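Local coordinates for putative uncharacterized protein (PDB 4FBD), which is of unknown function, a conserved Toxoplasma gondii protein of the DUF3228 family with two separate mixed beta sheets, at residues T132-M137 and M236-S241; I153-E158 and S182-K187. One frame throughout, in Å; residues are numbered along the deposited sequence.

Interaction 1: T132-M137 and M236-S241; sequences TRWFPM and MDKESS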
ATOM      1  N   THR A 132      -0.465   6.084   1.646  1.00 36.42           N
ATOM      2  CA  THR A 132       0.318   6.087   2.874  1.00 36.52           C
ATOM      3  C   THR A 132      -0.607   6.527   3.971  1.00 35.00           C
ATOM      4  O   THR A 132      -1.557   7.273   3.698  1.00 33.55           O
ATOM      5  CB  THR A 132       1.430   7.137   2.740  1.00 37.75           C
ATOM      6  OG1 THR A 132       2.128   6.907   1.501  1.00 42.68           O
ATOM      7  CG2 THR A 132       2.400   7.081   3.900  1.00 38.79           C
ATOM      8  N   ARG A 133      -0.380   6.044   5.195  1.00 33.06           N
ATOM      9  CA  ARG A 133      -1.183   6.507   6.330  1.00 30.03           C
ATOM     10  C   ARG A 133      -0.275   6.952   7.447  1.00 31.28           C
ATOM     11  O   ARG A 133       0.841   6.425   7.627  1.00 33.86           O
ATOM     12  CB  ARG A 133      -2.141   5.451   6.821  1.00 28.65           C
ATOM     13  CG  ARG A 133      -1.557   4.218   7.417  1.00 26.63           C
ATOM     14  CD  ARG A 133      -2.667   3.327   7.880  1.00 27.91           C
ATOM     15  NE  ARG A 133      -2.169   2.087   8.475  1.00 28.38           N
ATOM     16  CZ  ARG A 133      -2.944   1.135   8.979  1.00 25.61           C
ATOM     17  NH1 ARG A 133      -4.246   1.264   8.989  1.00 28.08           N
ATOM     18  NH2 ARG A 133      -2.397   0.039   9.491  1.00 35.88           N
ATOM     19  N   TRP A 134      -0.757   7.892   8.227  1.00 30.39           N
ATOM     20  CA  TRP A 134       0.038   8.432   9.300  1.00 30.16           C
ATOM     21  C   TRP A 134      -0.794   9.094  10.384  1.00 29.46           C
ATOM     22  O   TRP A 134      -1.952   9.411  10.186  1.00 30.05           O
ATOM     23  CB  TRP A 134       0.980   9.483   8.719  1.00 30.41           C
ATOM     24  CG  TRP A 134       0.217  10.637   8.126  1.00 31.73           C
ATOM     25  CD1 TRP A 134      -0.195  11.741   8.782  1.00 34.28           C
ATOM     26  CD2 TRP A 134      -0.256  10.778   6.776  1.00 34.51           C
ATOM     27  NE1 TRP A 134      -0.884  12.576   7.938  1.00 33.65           N
ATOM     28  CE2 TRP A 134      -0.935  12.011   6.699  1.00 34.40           C
ATOM     29  CE3 TRP A 134      -0.158   9.997   5.629  1.00 38.00           C
ATOM     30  CZ2 TRP A 134      -1.526  12.474   5.527  1.00 39.08           C
ATOM     31  CZ3 TRP A 134      -0.741  10.469   4.442  1.00 37.64           C
ATOM     32  CH2 TRP A 134      -1.416  11.686   4.409  1.00 39.67           C
ATOM     33  N   PHE A 135      -0.171   9.297  11.530  1.00 31.21           N
ATOM     34  CA  PHE A 135      -0.760  10.069  12.627  1.00 30.31           C
ATOM     35  C   PHE A 135      -0.190  11.466  12.483  1.00 30.70           C
ATOM     36  O   PHE A 135       1.024  11.648  12.406  1.00 30.22           O
ATOM     37  CB  PHE A 135      -0.334   9.571  14.007  1.00 28.74           C
ATOM     38  CG  PHE A 135      -0.994   8.319  14.431  1.00 28.67           C
ATOM     39  CD1 PHE A 135      -2.313   8.310  14.749  1.00 30.49           C
ATOM     40  CD2 PHE A 135      -0.271   7.157  14.580  1.00 29.19           C
ATOM     41  CE1 PHE A 135      -2.948   7.143  15.166  1.00 29.29           C
ATOM     42  CE2 PHE A 135      -0.880   6.008  15.010  1.00 33.25           C
ATOM     43  CZ  PHE A 135      -2.227   5.992  15.297  1.00 30.52           C
ATOM     44  N   PRO A 136      -1.057  12.462  12.468  1.00 32.36           N
ATOM     45  CA  PRO A 136      -0.582  13.817  12.386  1.00 34.40           C
ATOM     46  C   PRO A 136      -0.043  14.292  13.720  1.00 34.65           C
ATOM     47  O   PRO A 136      -0.267  13.648  14.749  1.00 33.57           O
ATOM     48  CB  PRO A 136      -1.809  14.617  11.965  1.00 35.41           C
ATOM     49  CG  PRO A 136      -2.952  13.716  12.013  1.00 37.73           C
ATOM     50  CD  PRO A 136      -2.506  12.333  12.282  1.00 31.87           C
ATOM     51  N   MET A 137       0.658  15.423  13.695  1.00 35.95           N
ATOM     52  CA  MET A 137       1.277  15.972  14.899  1.00 38.57           C
ATOM     53  C   MET A 137       0.294  16.434  15.966  1.00 38.82           C
ATOM     54  O   MET A 137       0.632  16.410  17.154  1.00 39.50           O
ATOM     55  CB  MET A 137       2.237  17.103  14.534  1.00 41.89           C
ATOM     56  CG  MET A 137       3.461  16.608  13.776  1.00 45.26           C
ATOM     57  SD  MET A 137       4.395  15.414  14.740  1.00 54.87           S
ATOM     58  CE  MET A 137       5.033  16.467  16.039  1.00 54.94           C
ATOM     59  N   MET A 236       3.565  12.093  10.778  1.00 37.21           N
ATOM     60  CA  MET A 236       3.875  13.029   9.704  1.00 41.49           C
ATOM     61  C   MET A 236       3.130  14.331   9.974  1.00 42.18           C
ATOM     62  O   MET A 236       1.959  14.318  10.399  1.00 42.75           O
ATOM     63  CB  MET A 236       3.470  12.434   8.360  1.00 44.27           C
ATOM     64  CG  MET A 236       3.864  13.246   7.163  1.00 50.93           C
ATOM     65  SD  MET A 236       3.051  12.624   5.679  1.00 63.58           S
ATOM     66  CE  MET A 236       3.696  10.970   5.549  1.00 56.95           C
ATOM     67  N   ASP A 237       3.807  15.452   9.766  1.00 44.00           N
ATOM     68  CA  ASP A 237       3.204  16.739  10.015  1.00 44.37           C
ATOM     69  C   ASP A 237       2.322  17.129   8.845  1.00 44.56           C
ATOM     70  O   ASP A 237       2.729  17.888   7.967  1.00 48.48           O
ATOM     71  CB  ASP A 237       4.285  17.794  10.275  1.00 48.32           C
ATOM     72  CG  ASP A 237       3.710  19.117  10.784  1.00 49.58           C
ATOM     73  OD1 ASP A 237       2.490  19.185  11.077  1.00 49.62           O
ATOM     74  OD2 ASP A 237       4.495  20.082  10.903  1.00 56.85           O
ATOM     75  N   LYS A 238       1.123  16.568   8.835  1.00 41.98           N
ATOM     76  CA  LYS A 238       0.135  16.855   7.832  1.00 44.67           C
ATOM     77  C   LYS A 238      -1.240  16.521   8.459  1.00 43.48           C
ATOM     78  O   LYS A 238      -1.527  15.378   8.733  1.00 42.67           O
ATOM     79  CB  LYS A 238       0.430  16.027   6.594  1.00 46.98           C
ATOM     80  CG  LYS A 238      -0.360  16.395   5.372  1.00 52.12           C
ATOM     81  CD  LYS A 238       0.037  15.525   4.171  1.00 59.68           C
ATOM     82  CE  LYS A 238       1.422  15.834   3.605  1.00 66.01           C
ATOM     83  NZ  LYS A 238       1.474  17.105   2.800  1.00 73.46           N
ATOM     84  N   GLU A 239      -2.067  17.538   8.696  1.00 43.33           N
ATOM     85  CA  GLU A 239      -3.383  17.360   9.335  1.00 41.91           C
ATOM     86  C   GLU A 239      -4.459  16.767   8.449  1.00 42.16           C
ATOM     87  O   GLU A 239      -5.379  16.103   8.937  1.00 39.38           O
ATOM     88  CB  GLU A 239      -3.879  18.699   9.926  1.00 42.36           C
ATOM     89  CG  GLU A 239      -2.989  19.176  11.103  1.00 41.56           C
ATOM     90  CD  GLU A 239      -2.945  18.154  12.257  1.00 42.64           C
ATOM     91  OE1 GLU A 239      -4.000  17.509  12.525  1.00 38.84           O
ATOM     92  OE2 GLU A 239      -1.866  18.006  12.895  1.00 39.75           O
ATOM     93  N   SER A 240      -4.354  17.012   7.155  1.00 45.50           N
ATOM     94  CA  SER A 240      -5.322  16.498   6.195  1.00 48.50           C
ATOM     95  C   SER A 240      -4.618  16.023   4.949  1.00 53.73           C
ATOM     96  O   SER A 240      -3.522  16.496   4.620  1.00 57.85           O
ATOM     97  CB  SER A 240      -6.313  17.601   5.800  1.00 49.38           C
ATOM     98  OG  SER A 240      -7.177  17.120   4.793  1.00 45.56           O
ATOM     99  N   SER A 241      -5.257  15.122   4.224  1.00 57.74           N
ATOM    100  CA  SER A 241      -4.682  14.632   2.967  1.00 62.46           C
ATOM    101  C   SER A 241      -5.018  15.535   1.772  1.00 67.12           C
ATOM    102  O   SER A 241      -4.286  15.585   0.784  1.00 70.28           O
ATOM    103  CB  SER A 241      -5.208  13.234   2.679  1.00 62.84           C
ATOM    104  OG  SER A 241      -6.609  13.256   2.449  1.00 65.68           O
TER
HETATM  105  O   HOH W   1       0.309  17.566  11.562  1.00 44.23           O
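Met236 lies over the indole of Trp134 in a Met-aromatic contact, where the chain leaving strand 232-235 runs beside the segment 132-137. Strands 130-135 and 232-235 run parallel in a four-stranded mixed sheet, and the segment 236-241 continues toward the C-terminus. The tight part is the indole. Met236 SD stands 4.1 Å from the centroid of the six-membered ring of Trp134, over its face. On the same face, Met236 CB makes a CH-pi contact with the five-membered ring. The extended start of the Met236 side chain (CG anti to the backbone N, chi1 -174°) carries the sulfur along the indole from one ring to the other. The ring is also held at its edge. Trp134 NE1 donates an in-plane hydrogen bond of 3.0 Å to Lys238 O, nearly straight at 163°. This satisfies the buried indole nitrogen and helps fix the rotation of the ring. Lys238 CD packs 3.7 Å from Trp134 CZ2. Met236 N donates a backbone hydrogen bond of 3.1 Å to Phe135 O, and Pro136 CA makes a CA-H...O contact with Met236 O.

The other side is looser and lies nearer solvent. Asp237, the centre of an inverse gamma turn, is exposed and touches the CB and CG of Met137. Glu239 OE1 bonds to Ser138 OG. Glu113 of the second subunit binds Ser240 and Ser241. A water bridges the segments: it accepts from Met137 N and donates to Asp237 OD1 and, at 2.6 Å, to Glu239 OE2.

Interaction 2: I153-E158 and S182-K187; sequences ILYSRE and SIIAVK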
ATOM      1  N   ILE A 153      23.369   2.090  13.162  1.00 43.20           N
ATOM      2  CA  ILE A 153      23.760   1.421  11.927  1.00 47.73           C
ATOM      3  C   ILE A 153      25.181   1.804  11.637  1.00 48.58           C
ATOM      4  O   ILE A 153      25.503   2.990  11.626  1.00 49.74           O
ATOM      5  CB  ILE A 153      22.893   1.827  10.741  1.00 51.67           C
ATOM      6  CG1 ILE A 153      21.404   1.764  11.103  1.00 53.75           C
ATOM      7  CG2 ILE A 153      23.206   0.929   9.543  1.00 56.46           C
ATOM      8  CD1 ILE A 153      20.956   0.392  11.523  1.00 59.24           C
ATOM      9  N   LEU A 154      26.025   0.804  11.398  1.00 48.40           N
ATOM     10  CA  LEU A 154      27.442   1.017  11.135  1.00 49.44           C
ATOM     11  C   LEU A 154      27.850   0.694   9.703  1.00 54.01           C
ATOM     12  O   LEU A 154      27.272  -0.169   9.064  1.00 56.38           O
ATOM     13  CB  LEU A 154      28.269   0.123  12.062  1.00 47.33           C
ATOM     14  CG  LEU A 154      28.007   0.298  13.563  1.00 46.05           C
ATOM     15  CD1 LEU A 154      28.851  -0.653  14.370  1.00 44.97           C
ATOM     16  CD2 LEU A 154      28.245   1.729  14.020  1.00 48.54           C
ATOM     17  N   TYR A 155      28.845   1.418   9.205  1.00 57.35           N
ATOM     18  CA  TYR A 155      29.438   1.174   7.885  1.00 61.33           C
ATOM     19  C   TYR A 155      30.911   1.058   8.097  1.00 61.04           C
ATOM     20  O   TYR A 155      31.454   1.709   8.986  1.00 60.35           O
ATOM     21  CB  TYR A 155      29.119   2.291   6.876  1.00 64.80           C
ATOM     22  CG  TYR A 155      27.906   2.005   6.000  1.00 69.98           C
ATOM     23  CD1 TYR A 155      26.650   1.787   6.556  1.00 69.03           C
ATOM     24  CD2 TYR A 155      28.023   1.968   4.610  1.00 80.15           C
ATOM     25  CE1 TYR A 155      25.542   1.529   5.755  1.00 74.35           C
ATOM     26  CE2 TYR A 155      26.930   1.713   3.800  1.00 83.70           C
ATOM     27  CZ  TYR A 155      25.689   1.490   4.380  1.00 81.07           C
ATOM     28  OH  TYR A 155      24.600   1.237   3.588  1.00 85.22           O
ATOM     29  N   SER A 156      31.558   0.211   7.305  1.00 62.65           N
ATOM     30  CA  SER A 156      32.993   0.056   7.393  1.00 63.76           C
ATOM     31  C   SER A 156      33.650   1.371   7.006  1.00 63.94           C
ATOM     32  O   SER A 156      33.007   2.246   6.428  1.00 64.41           O
ATOM     33  CB  SER A 156      33.494  -1.039   6.447  1.00 67.20           C
ATOM     34  OG  SER A 156      33.256  -0.688   5.093  1.00 74.77           O
ATOM     35  N   ARG A 157      34.923   1.497   7.363  1.00 63.77           N
ATOM     36  CA  ARG A 157      35.751   2.658   7.020  1.00 61.28           C
ATOM     37  C   ARG A 157      35.840   2.763   5.488  1.00 62.73           C
ATOM     38  O   ARG A 157      35.787   3.843   4.909  1.00 62.45           O
ATOM     39  CB  ARG A 157      37.153   2.434   7.585  1.00 58.31           C
ATOM     40  CG  ARG A 157      38.126   3.525   7.303  1.00 56.78           C
ATOM     41  CD  ARG A 157      39.571   3.051   7.477  1.00 54.43           C
ATOM     42  NE  ARG A 157      39.898   2.572   8.817  1.00 57.26           N
ATOM     43  CZ  ARG A 157      40.141   1.306   9.164  1.00 58.61           C
ATOM     44  NH1 ARG A 157      40.124   0.329   8.275  1.00 58.54           N
ATOM     45  NH2 ARG A 157      40.436   1.018  10.426  1.00 58.13           N
ATOM     46  N   GLU A 158      35.949   1.604   4.854  1.00 65.24           N
ATOM     47  CA  GLU A 158      36.061   1.486   3.406  1.00 68.56           C
ATOM     48  C   GLU A 158      34.827   2.062   2.717  1.00 71.96           C
ATOM     49  O   GLU A 158      34.937   3.004   1.930  1.00 72.49           O
ATOM     50  CB  GLU A 158      36.276   0.015   3.026  1.00 71.15           C
ATOM     51  CG  GLU A 158      37.630  -0.563   3.524  1.00 70.76           C
ATOM     52  CD  GLU A 158      37.828  -0.479   5.060  1.00 72.68           C
ATOM     53  OE1 GLU A 158      36.896  -0.816   5.836  1.00 70.52           O
ATOM     54  OE2 GLU A 158      38.936  -0.078   5.485  1.00 72.33           O
ATOM     55  N   SER A 182      31.898   3.050  11.619  1.00 45.17           N
ATOM     56  CA  SER A 182      31.369   4.344  12.014  1.00 46.73           C
ATOM     57  C   SER A 182      29.865   4.381  11.902  1.00 46.31           C
ATOM     58  O   SER A 182      29.287   3.839  10.976  1.00 48.88           O
ATOM     59  CB  SER A 182      31.990   5.501  11.213  1.00 49.93           C
ATOM     60  OG  SER A 182      33.327   5.721  11.624  1.00 57.11           O
ATOM     61  N   ILE A 183      29.253   5.062  12.852  1.00 45.35           N
ATOM     62  CA  ILE A 183      27.811   5.228  12.882  1.00 46.48           C
ATOM     63  C   ILE A 183      27.400   6.191  11.752  1.00 51.34           C
ATOM     64  O   ILE A 183      27.884   7.323  11.690  1.00 54.68           O
ATOM     65  CB  ILE A 183      27.386   5.814  14.238  1.00 45.50           C
ATOM     66  CG1 ILE A 183      27.752   4.823  15.361  1.00 41.24           C
ATOM     67  CG2 ILE A 183      25.886   6.209  14.219  1.00 44.09           C
ATOM     68  CD1 ILE A 183      27.682   5.417  16.732  1.00 40.70           C
ATOM     69  N   ILE A 184      26.538   5.718  10.854  1.00 51.94           N
ATOM     70  CA  ILE A 184      26.034   6.523   9.747  1.00 58.62           C
ATOM     71  C   ILE A 184      24.516   6.809   9.894  1.00 60.27           C
ATOM     72  O   ILE A 184      23.979   7.718   9.265  1.00 65.96           O
ATOM     73  CB  ILE A 184      26.373   5.892   8.372  1.00 63.77           C
ATOM     74  CG1 ILE A 184      25.806   4.486   8.226  1.00 61.44           C
ATOM     75  CG2 ILE A 184      27.881   5.854   8.133  1.00 64.41           C
ATOM     76  CD1 ILE A 184      24.350   4.436   7.922  1.00 66.05           C
ATOM     77  N   ALA A 185      23.850   6.043  10.752  1.00 55.71           N
ATOM     78  CA  ALA A 185      22.432   6.239  11.020  1.00 57.14           C
ATOM     79  C   ALA A 185      22.126   5.835  12.441  1.00 50.79           C
ATOM     80  O   ALA A 185      22.767   4.949  12.997  1.00 47.88           O
ATOM     81  CB  ALA A 185      21.563   5.420  10.040  1.00 59.51           C
ATOM     82  N   VAL A 186      21.121   6.489  13.012  1.00 52.21           N
ATOM     83  CA  VAL A 186      20.642   6.217  14.366  1.00 47.06           C
ATOM     84  C   VAL A 186      19.127   6.218  14.326  1.00 47.73           C
ATOM     85  O   VAL A 186      18.513   7.191  13.944  1.00 51.21           O
ATOM     86  CB  VAL A 186      21.099   7.295  15.362  1.00 48.89           C
ATOM     87  CG1 VAL A 186      20.613   6.937  16.747  1.00 46.26           C
ATOM     88  CG2 VAL A 186      22.598   7.446  15.327  1.00 45.81           C
ATOM     89  N   LYS A 187      18.525   5.111  14.728  1.00 47.30           N
ATOM     90  CA  LYS A 187      17.088   4.967  14.689  1.00 46.73           C
ATOM     91  C   LYS A 187      16.520   4.700  16.054  1.00 41.97           C
ATOM     92  O   LYS A 187      16.815   3.667  16.638  1.00 39.47           O
ATOM     93  CB  LYS A 187      16.762   3.772  13.809  1.00 49.63           C
ATOM     94  CG  LYS A 187      16.535   4.063  12.369  1.00 59.67           C
ATOM     95  CD  LYS A 187      15.072   4.423  12.140  1.00 67.87           C
ATOM     96  CE  LYS A 187      14.138   3.230  12.464  1.00 65.50           C
ATOM     97  NZ  LYS A 187      12.729   3.498  12.050  1.00 70.40           N
TER
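Strands 153-156 and 182-187 pair antiparallel, their short axes 4.6 Å apart at 134°, with a classic beta bulge in which Ile184 and Ala185 both face Ile153. They are neighbours in a five-stranded mixed sheet. Four backbone hydrogen bonds join them. Ile153 N donates to Ala185 O at 2.9 Å, while Ile153 O accepts from Ile184 N. The bonds of Ile153 thus reach two successive residues. Beyond the bulge, Tyr155 and Ser182 form a hydrogen-bonded pair through bonds in both directions, each 3.0 Å from N to O. Between this pair and the bulge, Leu154 faces Ile183 as a non-hydrogen-bonded pair.

At the bulge, Ile184 packs across the strand onto Tyr155. Ile184 has its CG1 between the backbone N and the carbonyl carbon (chi1 58°), which brings this branch to Tyr155. Ile184 CG1 comes within 3.3 Å of Tyr155 CD1, approaching the ring obliquely. The terminal Ile184 CD1 touches both strand neighbours, 3.8 Å from Tyr155 CE1 and 4.0 Å from Ile153 CG2. Ile153 turns its other branch toward Ala185. Ile160 of helix 157-166 touches Tyr155, Ser182 and Ile184, so the helix packs on the face that carries Tyr155 and Ser182. Phe89 also meets the Tyr155 ring, with the planes at about 55°.

Leu154 and Ile183 lie on the opposite face of the sheet. Leu154 also touches Leu38 and Leu93 there. The end methyl Leu154 CD2 sits 3.4 Å from the methylene Ile183 CG1.

Interactions 1 and 2 belong to different sheets, and the chain's centre separates them. Their centres are 30 Å apart, and their nearest atoms are about 13 Å apart, so they do not touch. Both segments of interaction 2 fall in the span of chain between the two segments of interaction 1. Segment 132-137 is followed by both segments of interaction 2, and the chain then returns as 236-241. Interaction 2 lies nearer the chain's centre, about 11 Å from it, against about 20 Å for interaction 1, centre to centre. The second subunit reaches interaction 1 but does not touch the segments of interaction 2. No active site or ligand is known to connect them.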